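Local coordinates for uncharacterized lipoprotein YjhA (Bacillus subtilis, PDB 3CFU) that is of unknown function, this chain being its DUF4352 domain without the N-terminal part of a precursor that is probably held at the cell membrane by a lipid, at residues A[11-16]-A[122-127]; A[28-33]-A[81-86]; A[60-65]-A[97-102]; A[91-96]-A[106-111]; A[126-131]-A[141-146]. All coordinates share one frame; numbering follows the deposited sequence.

Contact 1 of 5, residues A[11-16]-A[122-127]; sequences GHTNFT and LVYNPF
Phe15 and Tyr124 face each other from strands 13-16 and 122-124, which run antiparallel at 173° with axes 9.9 Å apart, a spacing too wide for backbone pairing. The contact therefore joins two sheets face to face: strand 13-23 lies in the four-stranded sheet and strand 121-124 in the three-stranded one, consistent with the immunoglobulin-like beta-sandwich of the MPT63 clan. The two rings form an offset stack, with centroids 4.1 Å apart and planes only 14° from parallel. Both side chains have CG anti to the backbone N (chi1 176° in Phe15), and they slide past each other in opposite directions. Phe15 CD1 sits over the centre of the Tyr124 ring, while Tyr124 CB makes a CH-pi contact over the Phe15 face, 4.2 Å from its centroid. The opposite face of Tyr124 carries Pro126 N, 4.0 Å above the plane; elsewhere the Phe70 ring meets it. At the rim of Phe15, Leu122 CD2 lies near the ring plane, 4.2 Å from Phe15 CZ. Gly11 has positive phi and brings its N within 3.9 Å of Pro126 CG. Pro126 begins a short helix that Asn125 caps through OD1, accepting a weak bond from Phe127 N and a regular one from Leu128 N. The polar end of Tyr124 is satisfied inside this layer, where it meets Thr13 tip to tip. Thr13 OG1 is also bonded to Ala10 O, and it lies in the plane of the Tyr124 ring, accepting from Tyr124 OH at 3.0 Å.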
# COMPACT_ATOMS: atom_id res chain seq x y z
N GLY A 11 -5.54 -13.24 -2.74
CA GLY A 11 -4.69 -14.22 -2.08
C GLY A 11 -5.38 -14.70 -0.82
O GLY A 11 -6.57 -15.03 -0.84
N HIS A 12 -4.63 -14.73 0.28
CA HIS A 12 -5.14 -15.16 1.58
C HIS A 12 -5.57 -13.98 2.44
O HIS A 12 -5.66 -14.08 3.66
CB HIS A 12 -4.07 -15.96 2.32
CG HIS A 12 -3.81 -17.30 1.71
ND1 HIS A 12 -4.68 -18.36 1.85
CD2 HIS A 12 -2.81 -17.74 0.91
CE1 HIS A 12 -4.23 -19.39 1.16
NE2 HIS A 12 -3.10 -19.04 0.58
N THR A 13 -5.86 -12.86 1.78
CA THR A 13 -6.29 -11.65 2.47
C THR A 13 -7.50 -11.01 1.78
O THR A 13 -7.79 -11.32 0.64
CB THR A 13 -5.18 -10.56 2.45
OG1 THR A 13 -4.96 -10.13 1.10
CG2 THR A 13 -3.87 -11.08 3.02
N ASN A 14 -8.22 -10.15 2.51
CA ASN A 14 -9.30 -9.36 1.90
C ASN A 14 -8.57 -8.03 1.99
O ASN A 14 -8.01 -7.71 3.04
CB ASN A 14 -10.57 -9.25 2.75
CG ASN A 14 -11.49 -10.44 2.58
OD1 ASN A 14 -12.28 -10.73 3.48
ND2 ASN A 14 -11.42 -11.11 1.44
N PHE A 15 -8.58 -7.27 0.92
CA PHE A 15 -7.85 -6.01 0.89
C PHE A 15 -8.70 -4.82 0.49
O PHE A 15 -9.58 -4.93 -0.36
CB PHE A 15 -6.69 -6.13 -0.10
CG PHE A 15 -5.93 -4.87 -0.30
CD1 PHE A 15 -4.99 -4.47 0.64
CD2 PHE A 15 -6.18 -4.06 -1.39
CE1 PHE A 15 -4.30 -3.29 0.48
CE2 PHE A 15 -5.50 -2.87 -1.56
CZ PHE A 15 -4.55 -2.48 -0.61
N THR A 16 -8.42 -3.67 1.08
CA THR A 16 -9.19 -2.50 0.73
C THR A 16 -8.43 -1.19 0.85
O THR A 16 -7.59 -1.02 1.73
CB THR A 16 -10.50 -2.42 1.60
OG1 THR A 16 -11.07 -1.11 1.48
CG2 THR A 16 -10.20 -2.70 3.04
N LEU A 122 -3.15 2.10 -7.45
CA LEU A 122 -2.39 1.47 -6.39
C LEU A 122 -2.36 0.00 -6.79
O LEU A 122 -3.35 -0.53 -7.31
CB LEU A 122 -3.06 1.64 -5.03
CG LEU A 122 -2.22 0.99 -3.91
CD1 LEU A 122 -0.95 1.80 -3.71
CD2 LEU A 122 -3.01 0.91 -2.62
N VAL A 123 -1.21 -0.63 -6.59
CA VAL A 123 -1.02 -2.03 -6.93
C VAL A 123 -0.78 -2.80 -5.65
O VAL A 123 -0.04 -2.35 -4.76
CB VAL A 123 0.20 -2.24 -7.85
CG1 VAL A 123 0.41 -3.73 -8.08
CG2 VAL A 123 0.01 -1.48 -9.19
N TYR A 124 -1.40 -3.96 -5.54
CA TYR A 124 -1.24 -4.79 -4.37
C TYR A 124 -0.99 -6.22 -4.79
O TYR A 124 -1.80 -6.79 -5.52
CB TYR A 124 -2.51 -4.71 -3.50
CG TYR A 124 -2.54 -5.71 -2.36
CD1 TYR A 124 -1.54 -5.72 -1.40
CD2 TYR A 124 -3.56 -6.65 -2.26
CE1 TYR A 124 -1.54 -6.64 -0.36
CE2 TYR A 124 -3.58 -7.58 -1.21
CZ TYR A 124 -2.56 -7.56 -0.27
OH TYR A 124 -2.54 -8.46 0.78
N ASN A 125 0.14 -6.78 -4.37
CA ASN A 125 0.46 -8.17 -4.68
C ASN A 125 0.56 -8.88 -3.32
O ASN A 125 1.52 -8.68 -2.57
CB ASN A 125 1.79 -8.30 -5.45
CG ASN A 125 2.02 -9.71 -5.98
OD1 ASN A 125 1.98 -10.69 -5.22
ND2 ASN A 125 2.26 -9.82 -7.28
N PRO A 126 -0.44 -9.71 -3.00
CA PRO A 126 -0.46 -10.45 -1.72
C PRO A 126 0.71 -11.40 -1.48
O PRO A 126 1.13 -11.60 -0.34
CB PRO A 126 -1.83 -11.14 -1.72
CG PRO A 126 -2.16 -11.29 -3.18
CD PRO A 126 -1.61 -10.02 -3.83
N PHE A 127 1.26 -11.97 -2.54
CA PHE A 127 2.41 -12.85 -2.38
C PHE A 127 3.60 -11.97 -1.96
O PHE A 127 4.34 -12.31 -1.04
CB PHE A 127 2.70 -13.58 -3.69
CG PHE A 127 3.88 -14.51 -3.62
CD1 PHE A 127 3.84 -15.64 -2.82
CD2 PHE A 127 5.03 -14.25 -4.36
CE1 PHE A 127 4.93 -16.50 -2.75
CE2 PHE A 127 6.14 -15.11 -4.29
CZ PHE A 127 6.08 -16.23 -3.48

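Contact 2 of 5, residues A[28-33]-A[81-86]; sequences YMNVGG and RPVFSI
The Phe84 ring takes CB of Met29, which is selenomethionine in this crystal, over one face, 3.6 Å above the plane and offset toward the rim. Asn30 O lies in the ring plane at the edge, 3.6 Å from Phe84 CE1, and Val31 CG2 comes in obliquely to Phe84 CD1. Met29 continues past the ring: its SE stands 3.5 Å from Phe84 CZ, an oblique Met-aromatic contact, and the bend at chi3 (-65°) sets CE near Phe84 CE2. An alanine in place of Phe84 would probably leave Met29 SE without its aromatic partner and open a gap beside Val31 CG2. The Tyr28 ring has Asn30 OD1 in plane at its edge and is met by Val83 CG2, 3.4 Å from Tyr28 CD2. Between these groups the backbones form a short antiparallel ladder, Met29 and Phe84 on one face, Asn30 and Val83 on the other. The first pair is hydrogen-bonded, Phe84 N giving to Met29 O at 2.8 Å with a weak return bond; the second is non-hydrogen-bonded. Val31, centre of an inverse gamma turn, donates from N almost straight (178°) to Pro82 O at 2.9 Å. Val83 also shares a backbone bond with Ser109 of strand 103-112.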
# COMPACT_ATOMS: atom_id res chain seq x y z
N TYR A 28 8.49 15.58 3.93
CA TYR A 28 8.23 14.17 3.69
C TYR A 28 9.58 13.46 3.49
O TYR A 28 10.62 14.11 3.35
CB TYR A 28 7.33 13.97 2.48
CG TYR A 28 8.00 14.30 1.19
CD1 TYR A 28 7.88 15.56 0.62
CD2 TYR A 28 8.79 13.35 0.54
CE1 TYR A 28 8.54 15.87 -0.55
CE2 TYR A 28 9.45 13.66 -0.62
CZ TYR A 28 9.33 14.92 -1.17
OH TYR A 28 10.00 15.21 -2.33
N MSE A 29 9.54 12.14 3.44
CA MSE A 29 10.76 11.34 3.33
C MSE A 29 10.60 10.09 2.49
O MSE A 29 9.56 9.44 2.54
CB MSE A 29 11.16 10.90 4.73
CG MSE A 29 12.32 11.58 5.37
SE MSE A 29 12.60 10.73 7.08
CE MSE A 29 10.94 11.25 7.94
N ASN A 30 11.65 9.73 1.76
CA ASN A 30 11.60 8.53 0.94
C ASN A 30 11.72 7.29 1.83
O ASN A 30 12.59 7.21 2.70
CB ASN A 30 12.69 8.57 -0.12
CG ASN A 30 12.28 9.39 -1.33
OD1 ASN A 30 11.85 10.53 -1.20
ND2 ASN A 30 12.40 8.80 -2.51
N VAL A 31 10.82 6.33 1.61
CA VAL A 31 10.80 5.10 2.38
C VAL A 31 11.83 4.09 1.91
O VAL A 31 11.49 2.96 1.55
CB VAL A 31 9.40 4.41 2.36
CG1 VAL A 31 9.43 3.13 3.22
CG2 VAL A 31 8.35 5.35 2.89
N GLY A 32 13.09 4.50 1.88
CA GLY A 32 14.15 3.59 1.49
C GLY A 32 15.06 3.89 0.32
O GLY A 32 14.61 4.38 -0.72
N GLY A 33 16.35 3.59 0.50
CA GLY A 33 17.36 3.77 -0.54
C GLY A 33 17.75 5.18 -0.94
O GLY A 33 17.75 5.49 -2.14
N ARG A 81 8.13 6.30 -6.12
CA ARG A 81 8.79 6.01 -4.85
C ARG A 81 7.88 6.21 -3.64
O ARG A 81 7.16 7.20 -3.57
CB ARG A 81 10.03 6.91 -4.68
CG ARG A 81 11.18 6.71 -5.69
CD ARG A 81 10.87 7.27 -7.08
NE ARG A 81 10.17 8.55 -6.98
CZ ARG A 81 9.22 8.94 -7.83
NH1 ARG A 81 8.63 10.12 -7.66
NH2 ARG A 81 8.86 8.17 -8.84
N PRO A 82 7.90 5.28 -2.67
CA PRO A 82 7.06 5.43 -1.48
C PRO A 82 7.65 6.48 -0.54
O PRO A 82 8.86 6.66 -0.49
CB PRO A 82 7.05 4.03 -0.88
CG PRO A 82 8.40 3.51 -1.26
CD PRO A 82 8.56 3.96 -2.69
N VAL A 83 6.80 7.15 0.21
CA VAL A 83 7.24 8.20 1.12
C VAL A 83 6.54 8.08 2.46
O VAL A 83 5.59 7.32 2.60
CB VAL A 83 6.89 9.61 0.51
CG1 VAL A 83 6.56 10.61 1.60
CG2 VAL A 83 8.04 10.13 -0.36
N PHE A 84 7.04 8.79 3.47
CA PHE A 84 6.37 8.82 4.76
C PHE A 84 6.54 10.16 5.46
O PHE A 84 7.59 10.80 5.38
CB PHE A 84 6.80 7.69 5.70
CG PHE A 84 8.22 7.75 6.15
CD1 PHE A 84 9.25 7.47 5.26
CD2 PHE A 84 8.54 8.02 7.48
CE1 PHE A 84 10.57 7.45 5.68
CE2 PHE A 84 9.86 8.01 7.91
CZ PHE A 84 10.88 7.72 7.01
N SER A 85 5.48 10.61 6.12
CA SER A 85 5.54 11.87 6.84
C SER A 85 5.43 11.60 8.33
O SER A 85 4.79 10.64 8.76
CB SER A 85 4.41 12.83 6.42
OG SER A 85 4.61 14.11 6.99
N ILE A 86 6.09 12.45 9.11
CA ILE A 86 6.12 12.35 10.56
C ILE A 86 4.71 12.53 11.12
O ILE A 86 4.43 12.16 12.26
CB ILE A 86 7.04 13.44 11.16
CG1 ILE A 86 8.37 13.49 10.39
CG2 ILE A 86 7.29 13.17 12.64
CD1 ILE A 86 8.30 14.30 9.09

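Contact 3 of 5, residues A[60-65]-A[97-102]; sequences EDSISY and TLVSGK
Ile63 and Leu98 form the hydrogen-bonded pair of a short antiparallel ladder, a partly buried contact about 17 Å from the centre of the chain (centre to centre), where strands 63-66 and 95-98 make a two-stranded sheet of their own. The evidence is a reciprocal pair of bonds. Leu98 N gives to Ile63 O at 2.6 Å, and Ile63 N gives to Leu98 O at 3.0 Å. Next along, Ser64 and Thr97 form a non-hydrogen-bonded pair, CA to CA 4.4 Å. The side chains of Ile63 and Leu98 share one face of this ladder and turn to Asn57 of strand 47-57, Leu98 also reaching Met55. With Tyr65 CG between its backbone N and carbonyl carbon (chi1 68°), the ring is brought beside Leu98. The Tyr65 and Leu98 side chains cross at about a right angle, Tyr65 CD2 lying 4.1 Å from Leu98 CB. Past Leu98 the chain reverses in a type II beta turn from Val99 to Lys102, with Gly101 at positive phi and Lys102 N bonded to Val99 O. Ser100, inside that turn, brings CB to 3.5 Å from Glu60 O, while its OG bonds to Gly59 O. The other edge of strand 63-66 is also occupied: Ser64 N donates to Asp130 OD1, and Ser64 shares a backbone bond with Thr131.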
# COMPACT_ATOMS: atom_id res chain seq x y z
N GLU A 60 -5.24 -19.62 7.22
CA GLU A 60 -4.83 -20.24 8.48
C GLU A 60 -3.45 -19.76 8.94
O GLU A 60 -3.26 -19.48 10.12
CB GLU A 60 -4.79 -21.77 8.35
CG GLU A 60 -4.28 -22.45 9.61
CD GLU A 60 -4.16 -23.96 9.49
OE1 GLU A 60 -4.16 -24.47 8.34
OE2 GLU A 60 -4.04 -24.63 10.54
N ASP A 61 -2.50 -19.69 8.01
CA ASP A 61 -1.15 -19.24 8.34
C ASP A 61 -1.06 -17.78 8.71
O ASP A 61 -1.81 -16.95 8.21
CB ASP A 61 -0.19 -19.45 7.18
CG ASP A 61 -0.17 -20.86 6.68
OD1 ASP A 61 -0.16 -21.79 7.52
OD2 ASP A 61 -0.15 -21.05 5.45
N SER A 62 -0.10 -17.46 9.58
CA SER A 62 0.11 -16.08 9.97
C SER A 62 0.71 -15.38 8.75
O SER A 62 1.33 -16.03 7.90
CB SER A 62 1.08 -15.99 11.15
OG SER A 62 1.19 -14.65 11.60
N ILE A 63 0.53 -14.07 8.68
CA ILE A 63 1.04 -13.29 7.57
C ILE A 63 1.98 -12.21 8.10
O ILE A 63 1.65 -11.50 9.06
CB ILE A 63 -0.12 -12.59 6.78
CG1 ILE A 63 -0.87 -13.63 5.93
CG2 ILE A 63 0.45 -11.44 5.91
CD1 ILE A 63 -2.09 -13.05 5.16
N SER A 64 3.15 -12.11 7.48
CA SER A 64 4.15 -11.10 7.82
C SER A 64 4.02 -10.09 6.68
O SER A 64 4.69 -10.22 5.64
CB SER A 64 5.56 -11.69 7.83
OG SER A 64 5.70 -12.64 8.87
N TYR A 65 3.15 -9.10 6.87
CA TYR A 65 2.89 -8.07 5.87
C TYR A 65 4.06 -7.12 5.77
O TYR A 65 4.76 -6.88 6.75
CB TYR A 65 1.59 -7.32 6.19
CG TYR A 65 1.62 -6.46 7.43
CD1 TYR A 65 2.03 -5.12 7.37
CD2 TYR A 65 1.21 -6.97 8.67
CE1 TYR A 65 2.01 -4.31 8.50
CE2 TYR A 65 1.19 -6.17 9.81
CZ TYR A 65 1.59 -4.83 9.73
OH TYR A 65 1.58 -4.03 10.85
N THR A 97 3.27 -8.80 11.94
CA THR A 97 2.57 -10.05 11.80
C THR A 97 1.06 -9.79 11.92
O THR A 97 0.62 -8.92 12.67
CB THR A 97 3.06 -11.13 12.84
OG1 THR A 97 2.23 -11.11 14.01
CG2 THR A 97 4.50 -10.84 13.25
N LEU A 98 0.30 -10.54 11.12
CA LEU A 98 -1.15 -10.46 11.06
C LEU A 98 -1.64 -11.90 11.16
O LEU A 98 -1.67 -12.64 10.18
CB LEU A 98 -1.58 -9.84 9.72
CG LEU A 98 -3.06 -9.51 9.50
CD1 LEU A 98 -3.54 -8.50 10.55
CD2 LEU A 98 -3.26 -8.94 8.10
N VAL A 99 -1.99 -12.31 12.37
CA VAL A 99 -2.45 -13.67 12.59
C VAL A 99 -3.81 -13.89 11.96
O VAL A 99 -4.55 -12.94 11.71
CB VAL A 99 -2.47 -13.98 14.10
CG1 VAL A 99 -2.99 -15.39 14.35
CG2 VAL A 99 -1.06 -13.83 14.66
N SER A 100 -4.12 -15.15 11.68
CA SER A 100 -5.39 -15.52 11.04
C SER A 100 -6.60 -14.83 11.63
O SER A 100 -6.75 -14.76 12.85
CB SER A 100 -5.59 -17.03 11.13
OG SER A 100 -6.89 -17.38 10.72
N GLY A 101 -7.46 -14.31 10.76
CA GLY A 101 -8.66 -13.63 11.21
C GLY A 101 -8.49 -12.16 11.57
O GLY A 101 -9.48 -11.45 11.72
N LYS A 102 -7.26 -11.69 11.70
CA LYS A 102 -7.05 -10.30 12.08
C LYS A 102 -6.83 -9.30 10.95
O LYS A 102 -6.41 -9.65 9.84
CB LYS A 102 -5.88 -10.22 13.06
CG LYS A 102 -6.23 -9.55 14.38
CD LYS A 102 -5.58 -10.24 15.58
CE LYS A 102 -6.25 -11.57 15.91
NZ LYS A 102 -5.98 -11.97 17.32

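Contact 4 of 5, residues A[91-96]-A[106-111]; sequences RILMGG and GVLSYV
Arg91, Ile92 and Leu93 lie along the outer edge of strand 103-112, the last strand of the four-stranded sheet, and are joined to it by a single beta bridge between Ile92 and Val107. Two backbone bonds define the bridge, both centred on Val107. Leu93 N donates to Val107 O at 3.0 Å, nearly straight (169°). Val107 N donates to Arg91 O at 2.8 Å. Gly106 and Leu108 bond instead to Val53 and Ile51 of strand 47-57, so strand 103-112 is held on both its edges here. The close approach of the two backbones is consistent with glycine at position 106: Gly106 CA lies 3.1 Å from Arg91 O, and a CB on it would be tight against both that oxygen and Leu93 CB. Apolar contacts come next. Leu93 and Leu108 lie side by side and point the same way, with Leu93 CD1 3.6 Å from Leu108 CD1, and both reach Phe70 of the facing sheet. Elsewhere Ile92 CD1 meets Val107 CG2 at 3.8 Å, and Ile92 also touches Phe84. The charged group is Arg91, whose NH2 forms a salt bridge with Glu52 OE2. Its side chain is extended at chi2 (171°) and then bends at chi3, which turns NE out of the line of the chain. Across the flat face of the guanidinium, offset toward its rim, sits Val107 CG1, 3.5 Å from Arg91 NH2.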
# COMPACT_ATOMS: atom_id res chain seq x y z
N ARG A 91 0.74 5.30 11.99
CA ARG A 91 -0.12 4.81 10.91
C ARG A 91 0.66 4.31 9.70
O ARG A 91 0.14 3.54 8.90
CB ARG A 91 -1.08 5.92 10.46
CG ARG A 91 -2.01 6.46 11.54
CD ARG A 91 -2.77 7.70 11.04
NE ARG A 91 -3.76 7.36 10.02
CZ ARG A 91 -4.07 8.15 8.99
NH1 ARG A 91 -3.47 9.32 8.83
NH2 ARG A 91 -4.99 7.76 8.11
N ILE A 92 1.91 4.75 9.58
CA ILE A 92 2.77 4.36 8.47
C ILE A 92 2.86 2.84 8.36
O ILE A 92 3.32 2.17 9.28
CB ILE A 92 4.20 4.92 8.65
CG1 ILE A 92 4.15 6.44 8.83
CG2 ILE A 92 5.05 4.55 7.45
CD1 ILE A 92 3.55 7.20 7.65
N LEU A 93 2.42 2.30 7.22
CA LEU A 93 2.45 0.85 7.00
C LEU A 93 3.88 0.40 6.72
O LEU A 93 4.48 0.79 5.72
CB LEU A 93 1.55 0.48 5.81
CG LEU A 93 1.32 -1.00 5.51
CD1 LEU A 93 0.24 -1.13 4.45
CD2 LEU A 93 2.60 -1.66 5.03
N MSE A 94 4.43 -0.43 7.60
CA MSE A 94 5.80 -0.88 7.41
C MSE A 94 5.91 -2.39 7.28
O MSE A 94 6.23 -2.91 6.20
CB MSE A 94 6.65 -0.39 8.58
CG MSE A 94 7.97 0.20 8.19
SE MSE A 94 7.81 1.70 6.94
CE MSE A 94 7.87 3.13 8.24
N GLY A 95 5.66 -3.09 8.38
CA GLY A 95 5.72 -4.54 8.40
C GLY A 95 5.25 -5.03 9.75
O GLY A 95 5.15 -4.24 10.69
N GLY A 96 4.95 -6.32 9.85
CA GLY A 96 4.51 -6.88 11.11
C GLY A 96 3.80 -8.20 10.88
O GLY A 96 3.75 -8.69 9.75
N GLY A 106 -3.23 0.77 7.76
CA GLY A 106 -2.08 1.66 7.72
C GLY A 106 -2.06 2.55 6.49
O GLY A 106 -2.94 2.46 5.63
N VAL A 107 -1.05 3.39 6.39
CA VAL A 107 -0.98 4.31 5.27
C VAL A 107 0.27 4.19 4.38
O VAL A 107 1.33 3.78 4.84
CB VAL A 107 -1.12 5.78 5.78
CG1 VAL A 107 -2.50 5.98 6.44
CG2 VAL A 107 -0.02 6.11 6.79
N LEU A 108 0.09 4.53 3.11
CA LEU A 108 1.15 4.54 2.10
C LEU A 108 1.18 5.99 1.65
O LEU A 108 0.14 6.65 1.65
CB LEU A 108 0.79 3.65 0.89
CG LEU A 108 1.03 2.14 0.88
CD1 LEU A 108 1.08 1.60 2.29
CD2 LEU A 108 -0.09 1.47 0.08
N SER A 109 2.35 6.50 1.27
CA SER A 109 2.43 7.90 0.85
C SER A 109 3.33 8.11 -0.37
O SER A 109 4.36 7.45 -0.52
CB SER A 109 2.93 8.76 2.02
OG SER A 109 2.45 10.09 1.91
N TYR A 110 2.92 9.04 -1.23
CA TYR A 110 3.66 9.34 -2.45
C TYR A 110 3.52 10.81 -2.83
O TYR A 110 2.52 11.45 -2.52
CB TYR A 110 3.11 8.50 -3.60
CG TYR A 110 3.05 7.03 -3.32
CD1 TYR A 110 4.11 6.19 -3.66
CD2 TYR A 110 1.93 6.46 -2.72
CE1 TYR A 110 4.06 4.83 -3.40
CE2 TYR A 110 1.87 5.09 -2.45
CZ TYR A 110 2.94 4.28 -2.79
OH TYR A 110 2.90 2.94 -2.50
N VAL A 111 4.53 11.33 -3.52
CA VAL A 111 4.52 12.72 -3.96
C VAL A 111 4.25 12.75 -5.46
O VAL A 111 4.94 12.11 -6.25
CB VAL A 111 5.86 13.39 -3.66
CG1 VAL A 111 6.00 13.57 -2.15
CG2 VAL A 111 7.01 12.55 -4.20

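Contact 5 of 5, residues A[126-131]-A[141-146]; sequences PFLADT and KDDIDY
The single short helical turn 126-129 packs against the loop 141-146, with Pro126 and Phe127 meeting Asp142, Asp143 and Tyr146. No direct hydrogen bond joins the two segments. A water does so instead, donating to Pro126 O at 3.1 Å and to Asp142 OD2 at 3.2 Å. The proline ring crosses Tyr146 at about a right angle, and Pro126 CD meets the tyrosine at its edge, 3.6 Å from CE1. Pro126 CG also rests against Asp142 O. Phe127 CB packs 3.5 Å from Asp143 CA. Its CG, anti to the backbone N (chi1 180°), carries the ring out beside the Asp143 carboxylate, Phe127 CD2 standing 3.7 Å from Asp143 OD2 with ring and carboxylate planes 27° apart. An alanine in place of Phe127 would probably leave the Asp143 carboxylate without its neighbouring ring and open a gap beside Thr136, which the ring also touches. Asp143 itself is the centre of an inverse gamma turn, in which Ile144 N makes a weak bond to Asp142 O. The result is an N-capped helical turn whose cap residue, Asn125, gives ND2 to Asp143 OD1 at the centre of the gamma turn and to Asp145 OD1 beyond it.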
# COMPACT_ATOMS: atom_id res chain seq x y z
N PRO A 126 -0.44 -9.71 -3.00
CA PRO A 126 -0.46 -10.45 -1.72
C PRO A 126 0.71 -11.40 -1.48
O PRO A 126 1.13 -11.60 -0.34
CB PRO A 126 -1.83 -11.14 -1.72
CG PRO A 126 -2.16 -11.29 -3.18
CD PRO A 126 -1.61 -10.02 -3.83
N PHE A 127 1.26 -11.97 -2.54
CA PHE A 127 2.41 -12.85 -2.38
C PHE A 127 3.60 -11.97 -1.96
O PHE A 127 4.34 -12.31 -1.04
CB PHE A 127 2.70 -13.58 -3.69
CG PHE A 127 3.88 -14.51 -3.62
CD1 PHE A 127 3.84 -15.64 -2.82
CD2 PHE A 127 5.03 -14.25 -4.36
CE1 PHE A 127 4.93 -16.50 -2.75
CE2 PHE A 127 6.14 -15.11 -4.29
CZ PHE A 127 6.08 -16.23 -3.48
N LEU A 128 3.77 -10.83 -2.63
CA LEU A 128 4.86 -9.90 -2.31
C LEU A 128 4.66 -9.29 -0.92
O LEU A 128 5.63 -9.13 -0.18
CB LEU A 128 4.92 -8.78 -3.35
CG LEU A 128 5.93 -8.82 -4.52
CD1 LEU A 128 7.32 -8.39 -4.04
CD2 LEU A 128 5.96 -10.22 -5.11
N ALA A 129 3.42 -8.96 -0.58
CA ALA A 129 3.08 -8.34 0.70
C ALA A 129 3.29 -9.23 1.90
O ALA A 129 3.44 -8.76 3.02
CB ALA A 129 1.62 -7.87 0.71
N ASP A 130 3.27 -10.54 1.66
CA ASP A 130 3.45 -11.49 2.75
C ASP A 130 4.86 -12.06 2.68
O ASP A 130 5.22 -12.77 1.75
CB ASP A 130 2.41 -12.59 2.65
CG ASP A 130 2.49 -13.57 3.81
OD1 ASP A 130 3.41 -13.44 4.65
OD2 ASP A 130 1.63 -14.47 3.87
N THR A 131 5.65 -11.74 3.70
CA THR A 131 7.04 -12.15 3.74
C THR A 131 7.37 -13.37 4.60
O THR A 131 8.54 -13.65 4.90
CB THR A 131 7.88 -10.92 4.12
OG1 THR A 131 9.20 -11.07 3.59
CG2 THR A 131 7.91 -10.73 5.62
N LYS A 141 0.86 -19.31 -5.87
CA LYS A 141 -0.32 -19.03 -6.68
C LYS A 141 -0.91 -17.64 -6.41
O LYS A 141 -1.61 -17.08 -7.25
CB LYS A 141 -1.39 -20.10 -6.46
CG LYS A 141 -1.02 -21.47 -7.03
CD LYS A 141 -2.18 -22.45 -6.93
CE LYS A 141 -1.95 -23.73 -7.73
NZ LYS A 141 -1.35 -24.81 -6.89
N ASP A 142 -0.61 -17.08 -5.24
CA ASP A 142 -1.11 -15.76 -4.88
C ASP A 142 -0.37 -14.64 -5.60
O ASP A 142 -0.77 -13.48 -5.54
CB ASP A 142 -0.98 -15.53 -3.36
CG ASP A 142 -1.85 -16.47 -2.55
OD1 ASP A 142 -2.83 -17.01 -3.10
OD2 ASP A 142 -1.56 -16.65 -1.35
N ASP A 143 0.73 -14.99 -6.26
CA ASP A 143 1.56 -14.02 -6.96
C ASP A 143 0.80 -13.40 -8.14
O ASP A 143 0.96 -13.83 -9.28
CB ASP A 143 2.84 -14.71 -7.46
CG ASP A 143 3.94 -13.73 -7.85
OD1 ASP A 143 3.67 -12.52 -7.97
OD2 ASP A 143 5.08 -14.20 -8.05
N ILE A 144 -0.02 -12.39 -7.84
CA ILE A 144 -0.82 -11.68 -8.84
C ILE A 144 -1.02 -10.23 -8.40
O ILE A 144 -1.24 -9.96 -7.22
CB ILE A 144 -2.19 -12.38 -9.05
CG1 ILE A 144 -1.99 -13.68 -9.84
CG2 ILE A 144 -3.17 -11.46 -9.78
CD1 ILE A 144 -3.25 -14.29 -10.34
N ASP A 145 -0.93 -9.30 -9.35
CA ASP A 145 -1.11 -7.86 -9.07
C ASP A 145 -2.61 -7.50 -9.05
O ASP A 145 -3.37 -7.97 -9.88
CB ASP A 145 -0.44 -6.99 -10.14
CG ASP A 145 1.08 -7.00 -10.08
OD1 ASP A 145 1.66 -7.24 -9.00
OD2 ASP A 145 1.70 -6.73 -11.13
N TYR A 146 -3.01 -6.64 -8.12
CA TYR A 146 -4.40 -6.19 -8.01
C TYR A 146 -4.36 -4.68 -8.09
O TYR A 146 -3.73 -4.03 -7.26
CB TYR A 146 -5.03 -6.61 -6.68
CG TYR A 146 -5.25 -8.10 -6.58
CD1 TYR A 146 -4.24 -8.95 -6.15
CD2 TYR A 146 -6.47 -8.67 -6.97
CE1 TYR A 146 -4.44 -10.32 -6.09
CE2 TYR A 146 -6.68 -10.04 -6.93
CZ TYR A 146 -5.66 -10.86 -6.49
OH TYR A 146 -5.88 -12.21 -6.44
O HOH W 1 0.74 -14.71 -0.14

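Contact 1 opens near the N terminus on strand 13-23 and closes only at 122-127, so contacts 2, 3 and 4 all lie within its loop. Contact 2 runs from 28-33 to 81-86. Contact 3 starts inside that span, at 60-65, and ends beyond it at 97-102, crossing contact 2. Contact 4, a short closure from 91-96 to 106-111, follows contact 2 in series and crosses contact 3, strand 95-98 serving both. Contact 5 starts where contact 1 ends, on helix 126-129, and closes at 141-146, running into strand 146-149. Contact 1 joins the two main sheets, contacts 2 and 4 both work on the outer edge of strand 103-112, and contact 3 forms the small sheet 63-66/95-98.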